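Local coordinates for nitroreductase family protein (Lactobacillus plantarum, PDB 4QLX) that reduces the enone 10-oxo-11-octadecenoic acid to 10-oxooctadecanoic acid with a bound FMN, within the saturation pathway that detoxifies polyunsaturated fatty acids, at the interface of chains A and B. Coordinates in Å, arbitrary orientation; residue numbers count along the deposited sequence, not the author numbering. Chains: chain A/B, Nitroreductase family protein.

Contact 1: the interface of chains A and B. Residues chain A 8, 10, 13, 45, 48, 158, 161; chain B 15-16, 19-20.
Backbone N of B:Leu15 and of B:Ala16, in the first turn of helix 15-20, point at A:Asn13, in the segment of chain A that precedes its own helix 15-20. Nitroreductase-family proteins are typically dimers of interlocked subunits, and here the short N-terminal helix of one copy lies against the N-terminal segment, helix 36-46 and helix 137-161 of the other. A:Asn13 acts much like a helix cap supplied by the partner. Its backbone O accepts from B:Leu15 N at 3.1 Å, the donor lying above the carbonyl plane. With CG anti to its own backbone N (chi1 -166°), the side chain turns OD1 to B:Ala16 N at 2.8 Å, in the carbonyl plane and on a lone pair. An alanine here would probably leave the B:Ala16 amide without its side-chain acceptor and the helix start less firmly fixed. B:Ala16 CB is flanked by A:Leu10 CD1 at 3.7 Å and by the aliphatic stem of A:Lys8, whose CD is 3.8 Å away. B:Phe20 hides 88 Å² against chain A. The tip of A:Leu10 meets the ring edge at CE2, CD1 being 3.9 Å from it. On the opposite edge, A:Thr48 presents OG1 and CG2 to CD1. A:Glu45 lays CB and CG beside CZ, its carboxylate plane turned 34° from the ring. A:Thr48 OG1 donates to A:Glu45 O at 2.7 Å, nearly along the C=O axis, which ties the threonine to the end of helix 36-46. Further in, A:Ala161 CB touches B:Leu15 CD2 at 3.6 Å, and the side chains of A:Val158 and B:Met19 cross at about a right angle, CG2 against SD.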
loop_
_atom_site.group_PDB
_atom_site.type_symbol
_atom_site.label_atom_id
_atom_site.label_comp_id
_atom_site.label_asym_id
_atom_site.label_seq_id
_atom_site.Cartn_x
_atom_site.Cartn_y
_atom_site.Cartn_z
ATOM N N LYS A 8 11.078 -12.002 -15.135
ATOM C CA LYS A 8 10.688 -11.710 -13.764
ATOM C C LYS A 8 9.192 -11.447 -13.896
ATOM O O LYS A 8 8.487 -11.215 -12.915
ATOM C CB LYS A 8 11.440 -10.518 -13.164
ATOM C CG LYS A 8 12.785 -10.858 -12.516
ATOM C CD LYS A 8 13.655 -9.602 -12.450
ATOM C CE LYS A 8 15.007 -9.851 -11.797
ATOM N NZ LYS A 8 14.980 -9.682 -10.309
ATOM N N LEU A 10 7.895 -8.902 -15.204
ATOM C CA LEU A 10 7.621 -7.466 -15.110
ATOM C C LEU A 10 8.271 -6.732 -16.274
ATOM O O LEU A 10 9.486 -6.606 -16.298
ATOM C CB LEU A 10 8.140 -6.894 -13.790
ATOM C CG LEU A 10 7.618 -7.524 -12.498
ATOM C CD1 LEU A 10 7.956 -6.629 -11.311
ATOM C CD2 LEU A 10 6.118 -7.760 -12.575
ATOM N N ASN A 13 10.417 -2.974 -14.975
ATOM C CA ASN A 13 10.992 -3.419 -13.710
ATOM C C ASN A 13 11.840 -2.329 -13.064
ATOM O O ASN A 13 12.622 -2.594 -12.159
ATOM C CB ASN A 13 11.817 -4.683 -13.937
ATOM C CG ASN A 13 12.160 -5.397 -12.652
ATOM O OD1 ASN A 13 11.300 -5.609 -11.806
ATOM N ND2 ASN A 13 13.427 -5.749 -12.490
ATOM N N GLU A 45 0.592 -11.362 -7.923
ATOM C CA GLU A 45 1.777 -10.545 -7.650
ATOM C C GLU A 45 1.532 -9.487 -6.559
ATOM O O GLU A 45 2.366 -9.295 -5.666
ATOM C CB GLU A 45 2.257 -9.892 -8.943
ATOM C CG GLU A 45 2.948 -10.885 -9.875
ATOM C CD GLU A 45 3.134 -10.371 -11.299
ATOM O OE1 GLU A 45 2.633 -9.268 -11.629
ATOM O OE2 GLU A 45 3.779 -11.085 -12.098
ATOM N N THR A 48 1.520 -10.702 -2.791
ATOM C CA THR A 48 2.774 -10.826 -2.045
ATOM C C THR A 48 2.829 -9.787 -0.915
ATOM O O THR A 48 3.687 -9.864 -0.028
ATOM C CB THR A 48 4.012 -10.666 -2.961
ATOM O OG1 THR A 48 4.014 -9.363 -3.556
ATOM C CG2 THR A 48 4.000 -11.711 -4.070
ATOM N N VAL A 158 1.948 -2.992 -9.594
ATOM C CA VAL A 158 1.989 -4.161 -10.461
ATOM C C VAL A 158 1.418 -3.798 -11.828
ATOM O O VAL A 158 1.997 -4.143 -12.861
ATOM C CB VAL A 158 1.214 -5.347 -9.854
ATOM C CG1 VAL A 158 1.023 -6.437 -10.887
ATOM C CG2 VAL A 158 1.972 -5.893 -8.648
ATOM N N ALA A 161 4.061 -2.033 -13.655
ATOM C CA ALA A 161 5.124 -2.976 -13.963
ATOM C C ALA A 161 4.770 -3.878 -15.143
ATOM O O ALA A 161 5.663 -4.408 -15.809
ATOM C CB ALA A 161 5.454 -3.826 -12.733
ATOM N N LEU B 15 12.481 -3.705 -9.238
ATOM C CA LEU B 15 11.137 -3.741 -8.639
ATOM C C LEU B 15 10.702 -5.151 -8.203
ATOM O O LEU B 15 10.179 -5.349 -7.097
ATOM C CB LEU B 15 10.103 -3.179 -9.610
ATOM C CG LEU B 15 8.630 -3.229 -9.174
ATOM C CD1 LEU B 15 8.415 -2.567 -7.818
ATOM C CD2 LEU B 15 7.760 -2.564 -10.221
ATOM N N ALA B 16 10.916 -6.117 -9.088
ATOM C CA ALA B 16 10.592 -7.510 -8.804
ATOM C C ALA B 16 11.307 -7.976 -7.540
ATOM O O ALA B 16 10.691 -8.584 -6.646
ATOM C CB ALA B 16 10.967 -8.387 -9.989
ATOM N N MET B 19 9.921 -5.872 -4.421
ATOM C CA MET B 19 8.566 -6.228 -4.025
ATOM C C MET B 19 8.394 -7.707 -3.703
ATOM O O MET B 19 7.746 -8.044 -2.724
ATOM C CB MET B 19 7.565 -5.858 -5.108
ATOM C CG MET B 19 6.108 -6.060 -4.660
ATOM S SD MET B 19 4.908 -5.628 -5.949
ATOM C CE MET B 19 5.166 -3.852 -6.048
ATOM N N PHE B 20 8.937 -8.583 -4.544
ATOM C CA PHE B 20 8.647 -10.021 -4.415
ATOM C C PHE B 20 9.612 -10.744 -3.494
ATOM O O PHE B 20 9.369 -11.902 -3.111
ATOM C CB PHE B 20 8.656 -10.702 -5.786
ATOM C CG PHE B 20 7.674 -10.120 -6.753
ATOM C CD1 PHE B 20 6.529 -9.486 -6.296
ATOM C CD2 PHE B 20 7.892 -10.204 -8.119
ATOM C CE1 PHE B 20 5.615 -8.943 -7.180
ATOM C CE2 PHE B 20 6.985 -9.662 -9.007
ATOM C CZ PHE B 20 5.849 -9.024 -8.540
#

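Contact 2: the interface of chains A and B. Residues chain A 19, 45, 48-50, 150, 154, 157; chain B 19, 153, 157.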
loop_
_atom_site.group_PDB
_atom_site.type_symbol
_atom_site.label_atom_id
_atom_site.label_comp_id
_atom_site.label_asym_id
_atom_site.label_seq_id
_atom_site.Cartn_x
_atom_site.Cartn_y
_atom_site.Cartn_z
ATOM N N MET A 19 7.073 3.591 -9.446
ATOM C CA MET A 19 6.494 4.244 -8.268
ATOM C C MET A 19 6.421 5.773 -8.332
ATOM O O MET A 19 5.418 6.365 -7.920
ATOM C CB MET A 19 7.288 3.830 -7.010
ATOM C CG MET A 19 6.728 4.374 -5.700
ATOM S SD MET A 19 7.735 3.850 -4.271
ATOM C CE MET A 19 7.813 2.081 -4.576
ATOM N N GLU A 45 0.592 -11.362 -7.923
ATOM C CA GLU A 45 1.777 -10.545 -7.650
ATOM C C GLU A 45 1.532 -9.487 -6.559
ATOM O O GLU A 45 2.366 -9.295 -5.666
ATOM C CB GLU A 45 2.257 -9.892 -8.943
ATOM C CG GLU A 45 2.948 -10.885 -9.875
ATOM C CD GLU A 45 3.134 -10.371 -11.299
ATOM O OE1 GLU A 45 2.633 -9.268 -11.629
ATOM O OE2 GLU A 45 3.779 -11.085 -12.098
ATOM N N THR A 48 1.520 -10.702 -2.791
ATOM C CA THR A 48 2.774 -10.826 -2.045
ATOM C C THR A 48 2.829 -9.787 -0.915
ATOM O O THR A 48 3.687 -9.864 -0.028
ATOM C CB THR A 48 4.012 -10.666 -2.961
ATOM O OG1 THR A 48 4.014 -9.363 -3.556
ATOM C CG2 THR A 48 4.000 -11.711 -4.070
ATOM N N ALA A 49 1.899 -8.829 -0.932
ATOM C CA ALA A 49 1.789 -7.818 0.131
ATOM C C ALA A 49 1.739 -8.421 1.552
ATOM O O ALA A 49 1.296 -9.558 1.731
ATOM C CB ALA A 49 0.529 -6.936 -0.116
ATOM N N PRO A 50 2.189 -7.653 2.569
ATOM C CA PRO A 50 2.043 -8.084 3.967
ATOM C C PRO A 50 0.594 -7.943 4.404
ATOM O O PRO A 50 -0.189 -7.291 3.723
ATOM C CB PRO A 50 2.930 -7.099 4.730
ATOM C CG PRO A 50 2.769 -5.840 3.935
ATOM C CD PRO A 50 2.785 -6.308 2.486
ATOM N N VAL A 150 -3.048 -2.115 1.521
ATOM C CA VAL A 150 -1.664 -2.373 1.129
ATOM C C VAL A 150 -1.605 -3.273 -0.100
ATOM O O VAL A 150 -0.688 -3.129 -0.917
ATOM C CB VAL A 150 -0.800 -2.991 2.269
ATOM C CG1 VAL A 150 -0.755 -2.051 3.480
ATOM C CG2 VAL A 150 -1.287 -4.397 2.669
ATOM N N GLN A 154 -0.086 -2.246 -3.844
ATOM C CA GLN A 154 0.830 -3.055 -4.640
ATOM C C GLN A 154 0.239 -3.306 -6.027
ATOM O O GLN A 154 0.974 -3.329 -7.005
ATOM C CB GLN A 154 1.185 -4.376 -3.932
ATOM C CG GLN A 154 2.166 -4.140 -2.775
ATOM C CD GLN A 154 3.207 -5.244 -2.611
ATOM O OE1 GLN A 154 4.369 -4.969 -2.295
ATOM N NE2 GLN A 154 2.798 -6.500 -2.829
ATOM N N LEU A 157 0.990 -0.632 -8.478
ATOM C CA LEU A 157 2.372 -0.687 -8.953
ATOM C C LEU A 157 2.521 -1.842 -9.943
ATOM O O LEU A 157 3.141 -1.690 -10.991
ATOM C CB LEU A 157 3.360 -0.839 -7.768
ATOM C CG LEU A 157 3.287 0.335 -6.779
ATOM C CD1 LEU A 157 4.166 0.157 -5.550
ATOM C CD2 LEU A 157 3.674 1.637 -7.504
ATOM N N MET B 19 9.921 -5.872 -4.421
ATOM C CA MET B 19 8.566 -6.228 -4.025
ATOM C C MET B 19 8.394 -7.707 -3.703
ATOM O O MET B 19 7.746 -8.044 -2.724
ATOM C CB MET B 19 7.565 -5.858 -5.108
ATOM C CG MET B 19 6.108 -6.060 -4.660
ATOM S SD MET B 19 4.908 -5.628 -5.949
ATOM C CE MET B 19 5.166 -3.852 -6.048
ATOM N N MET B 153 2.609 1.009 2.807
ATOM C CA MET B 153 3.070 -0.005 1.859
ATOM C C MET B 153 4.228 0.523 1.005
ATOM O O MET B 153 5.224 -0.171 0.767
ATOM C CB MET B 153 1.910 -0.466 0.958
ATOM C CG MET B 153 2.270 -1.625 -0.001
ATOM S SD MET B 153 2.679 -3.160 0.880
ATOM C CE MET B 153 4.463 -3.232 0.631
ATOM N N LEU B 157 8.488 -0.643 0.726
ATOM C CA LEU B 157 9.197 -0.838 -0.529
ATOM C C LEU B 157 10.350 0.163 -0.667
ATOM O O LEU B 157 11.444 -0.206 -1.093
ATOM C CB LEU B 157 8.230 -0.707 -1.727
ATOM C CG LEU B 157 7.090 -1.728 -1.772
ATOM C CD1 LEU B 157 6.102 -1.443 -2.929
ATOM C CD2 LEU B 157 7.616 -3.172 -1.870
HETATM O O HOH W 1 5.662 -6.871 -1.190
#
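A:Gln154 and B:Met19 meet end-on, the amide of A:Gln154 against the CG and SD of B:Met19, in the dimer core, where helix 137-161 of each nitroreductase subunit packs against its partner's copy and against helix 15-20. Nonpolar contacts dominate. A:Leu157 and B:Leu157 meet end to end, CD1 to CD1 at 3.6 Å, the same residue of both chains facing itself at the two-fold axis. The methionines of helix 15-20 flank this pair: B:Met19 CE lies 3.9 Å from A:Leu157 CB, and A:Met19 CE approaches B:Leu157 CB in the same way. B:Met153 crosses both A:Val150 and A:Gln154 at about a right angle. Its CG is anti to the backbone N (chi1 -175°) and the chain then bends at chi2 and chi3, which brings SD to 3.5 Å from A:Pro50 CD and alongside A:Val150 CB. A:Pro50 is among the residues that line an FMN pocket, so B:Met153 packs behind a wall of that pocket.

The polar contacts centre on the amide of A:Gln154, which is packed among methionine and leucine side chains. NE2 donates to A:Thr48 OG1 at 3.2 Å, the hydroxyl lying close to the amide plane, 14° from it. Since that hydroxyl also donates to A:Glu45 O, the three residues form a chain of hydrogen bonds within chain A that probably fixes the turn of the amide. OE1, at the other end of the group, faces the partner, with B:Met153 CE 3.4 Å away and B:Leu157 CD2 also near it. Polar linkage between the chains runs through water 1, which lies 2.6 Å from A:Gln154 OE1 and 2.8 Å from the backbone O of B:Met19.

Contacts 1 and 2 are neighbouring patches of one two-fold interface, their C-alpha centres about 8 Å apart. A:Glu45, A:Thr48 and B:Met19 belong to both. Helix 15-20 of chain B lies along contact 1 by B:Leu15, B:Ala16 and B:Phe20, while B:Met19 turns to contact 2 as well; helix 137-161 of chain A also serves both patches. Contact 2 holds the leucine pair at the axis, and contact 1 appears to lie farther out. Because each has a symmetry twin, both subunits give and receive the same helix, which fits a mutually clasped dimer.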